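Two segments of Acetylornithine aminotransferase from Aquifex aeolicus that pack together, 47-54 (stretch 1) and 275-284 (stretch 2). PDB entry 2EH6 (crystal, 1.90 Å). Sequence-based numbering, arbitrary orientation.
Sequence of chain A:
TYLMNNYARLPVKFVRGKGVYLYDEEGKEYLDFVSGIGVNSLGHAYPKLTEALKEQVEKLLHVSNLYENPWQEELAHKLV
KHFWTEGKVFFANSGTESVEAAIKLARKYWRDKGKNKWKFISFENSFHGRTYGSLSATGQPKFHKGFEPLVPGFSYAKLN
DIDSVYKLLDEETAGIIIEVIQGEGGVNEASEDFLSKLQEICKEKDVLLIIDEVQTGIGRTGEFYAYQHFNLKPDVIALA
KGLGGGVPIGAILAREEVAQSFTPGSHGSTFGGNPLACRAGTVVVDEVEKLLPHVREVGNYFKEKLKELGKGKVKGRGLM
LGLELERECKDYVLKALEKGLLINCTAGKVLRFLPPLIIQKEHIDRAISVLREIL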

# COMPACT_ATOMS: atom_id res chain seq x y z
N PRO A 47 24.32 -5.52 -6.41
CA PRO A 47 25.05 -4.37 -6.97
C PRO A 47 24.27 -3.41 -7.88
O PRO A 47 24.18 -2.22 -7.59
CB PRO A 47 26.23 -5.03 -7.69
CG PRO A 47 26.53 -6.19 -6.80
CD PRO A 47 25.14 -6.75 -6.51
N LYS A 48 23.72 -3.92 -8.97
CA LYS A 48 23.00 -3.06 -9.89
C LYS A 48 21.82 -2.37 -9.21
O LYS A 48 21.56 -1.19 -9.44
CB LYS A 48 22.51 -3.86 -11.10
CG LYS A 48 21.89 -3.00 -12.19
CD LYS A 48 21.42 -3.84 -13.37
CE LYS A 48 20.86 -2.98 -14.49
NZ LYS A 48 20.51 -3.81 -15.69
N LEU A 49 21.10 -3.10 -8.37
CA LEU A 49 19.95 -2.52 -7.67
C LEU A 49 20.40 -1.45 -6.68
O LEU A 49 19.89 -0.33 -6.69
CB LEU A 49 19.17 -3.62 -6.94
CG LEU A 49 17.91 -3.16 -6.18
CD1 LEU A 49 17.01 -2.39 -7.12
CD2 LEU A 49 17.18 -4.37 -5.59
N THR A 50 21.38 -1.78 -5.84
CA THR A 50 21.89 -0.85 -4.85
C THR A 50 22.38 0.47 -5.45
O THR A 50 22.04 1.54 -4.95
CB THR A 50 23.06 -1.47 -4.06
OG1 THR A 50 22.58 -2.57 -3.29
CG2 THR A 50 23.69 -0.45 -3.14
N GLU A 51 23.18 0.38 -6.50
CA GLU A 51 23.71 1.59 -7.12
C GLU A 51 22.61 2.45 -7.72
O GLU A 51 22.66 3.67 -7.62
CB GLU A 51 24.76 1.23 -8.18
CG GLU A 51 25.94 0.42 -7.61
CD GLU A 51 26.51 1.01 -6.32
OE1 GLU A 51 26.92 2.19 -6.31
OE2 GLU A 51 26.55 0.28 -5.30
N ALA A 52 21.61 1.82 -8.33
CA ALA A 52 20.50 2.57 -8.92
C ALA A 52 19.67 3.27 -7.85
O ALA A 52 19.26 4.42 -8.03
CB ALA A 52 19.62 1.63 -9.73
N LEU A 53 19.41 2.58 -6.74
CA LEU A 53 18.61 3.17 -5.67
C LEU A 53 19.34 4.33 -4.99
O LEU A 53 18.75 5.37 -4.73
CB LEU A 53 18.22 2.10 -4.64
CG LEU A 53 17.34 0.94 -5.15
CD1 LEU A 53 17.01 0.00 -4.00
CD2 LEU A 53 16.06 1.49 -5.76
N LYS A 54 20.63 4.15 -4.72
CA LYS A 54 21.41 5.20 -4.09
C LYS A 54 21.42 6.44 -4.96
O LYS A 54 21.31 7.56 -4.47
CB LYS A 54 22.85 4.71 -3.83
CG LYS A 54 22.94 3.73 -2.68
CD LYS A 54 24.28 3.02 -2.63
CE LYS A 54 25.43 4.00 -2.47
NZ LYS A 54 26.72 3.27 -2.38
N PRO A 275 9.28 7.60 -8.13
CA PRO A 275 10.54 7.27 -8.81
C PRO A 275 11.45 6.22 -8.16
O PRO A 275 12.23 5.57 -8.85
CB PRO A 275 11.22 8.63 -8.97
CG PRO A 275 10.68 9.43 -7.81
CD PRO A 275 9.22 9.03 -7.80
N LEU A 276 11.35 6.05 -6.84
CA LEU A 276 12.19 5.06 -6.17
C LEU A 276 11.72 3.65 -6.50
O LEU A 276 12.51 2.77 -6.84
CB LEU A 276 12.17 5.29 -4.66
CG LEU A 276 13.20 4.49 -3.87
CD1 LEU A 276 14.60 4.95 -4.24
CD2 LEU A 276 12.96 4.66 -2.38
N ALA A 277 10.41 3.43 -6.40
CA ALA A 277 9.83 2.13 -6.69
C ALA A 277 10.03 1.76 -8.16
O ALA A 277 10.34 0.62 -8.50
CB ALA A 277 8.33 2.15 -6.36
N CYS A 278 9.84 2.74 -9.04
CA CYS A 278 10.00 2.49 -10.47
C CYS A 278 11.45 2.21 -10.86
O CYS A 278 11.71 1.43 -11.77
CB CYS A 278 9.43 3.66 -11.27
SG CYS A 278 7.60 3.75 -11.21
N ARG A 279 12.39 2.85 -10.18
CA ARG A 279 13.80 2.62 -10.49
C ARG A 279 14.12 1.17 -10.11
O ARG A 279 14.85 0.47 -10.83
CB ARG A 279 14.67 3.59 -9.68
CG ARG A 279 16.16 3.59 -10.03
CD ARG A 279 16.45 4.21 -11.40
NE ARG A 279 17.89 4.27 -11.67
CZ ARG A 279 18.69 5.28 -11.31
NH1 ARG A 279 18.21 6.33 -10.67
NH2 ARG A 279 19.99 5.22 -11.60
N ALA A 280 13.57 0.72 -8.99
CA ALA A 280 13.79 -0.64 -8.54
C ALA A 280 13.18 -1.63 -9.53
O ALA A 280 13.84 -2.58 -9.96
CB ALA A 280 13.17 -0.84 -7.16
N GLY A 281 11.92 -1.39 -9.88
CA GLY A 281 11.24 -2.27 -10.81
C GLY A 281 11.94 -2.35 -12.16
O GLY A 281 11.99 -3.41 -12.77
N THR A 282 12.47 -1.23 -12.63
CA THR A 282 13.17 -1.21 -13.90
C THR A 282 14.40 -2.11 -13.87
O THR A 282 14.69 -2.83 -14.83
CB THR A 282 13.60 0.22 -14.28
OG1 THR A 282 12.43 0.99 -14.59
CG2 THR A 282 14.51 0.20 -15.50
N VAL A 283 15.13 -2.07 -12.76
CA VAL A 283 16.32 -2.89 -12.62
C VAL A 283 15.93 -4.36 -12.53
O VAL A 283 16.50 -5.21 -13.22
CB VAL A 283 17.12 -2.51 -11.35
CG1 VAL A 283 18.25 -3.50 -11.14
CG2 VAL A 283 17.68 -1.10 -11.48
N VAL A 284 14.95 -4.66 -11.69
CA VAL A 284 14.49 -6.04 -11.52
C VAL A 284 13.96 -6.65 -12.81
O VAL A 284 14.31 -7.78 -13.16
CB VAL A 284 13.39 -6.11 -10.44
CG1 VAL A 284 12.78 -7.51 -10.41
CG2 VAL A 284 13.97 -5.75 -9.08

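Two helices pack here nearly antiparallel, their N-to-C directions 156° apart and their axes approaching to 9.4 Å. No hydrogen bond crosses between them; the backbone hydrogen bonds found within the stretches run along each helix, so the contact rests on apolar packing that buries 422 Å² in all.

V283 gives the largest share. Its CB points toward the other helix, and with chi1 t its two methyls spread over three residues: V283 CG1 lies 3.8 Å from K48 CG and 4.0 Å from L49 CA, while V283 CG2 lies 3.8 Å from A52 CB. A52, also directed toward its neighbour, meets V283 CG2 with its single methyl.

The leucines work by reach. The CA-to-CB bond of L49 points sideways and that of L53 away, yet both side-chain ends come nearer. L49 CD1 settles 3.9 Å from A280 CA and 4.1 Å from A280 CB. L53 CD2 touches A280 CB at 4.0 Å and L276 CD1 at 4.1 Å.

At the more exposed margin, K48 runs fully extended, packing its aliphatic part while NZ bonds elsewhere. R279 points toward the other helix and lies across A52, with R279 NE 3.7 Å from A52 CB. It places its guanidinium face under A52 O, with R279 NH1 3.4 Å from that oxygen, but the angle is too poor for a hydrogen bond.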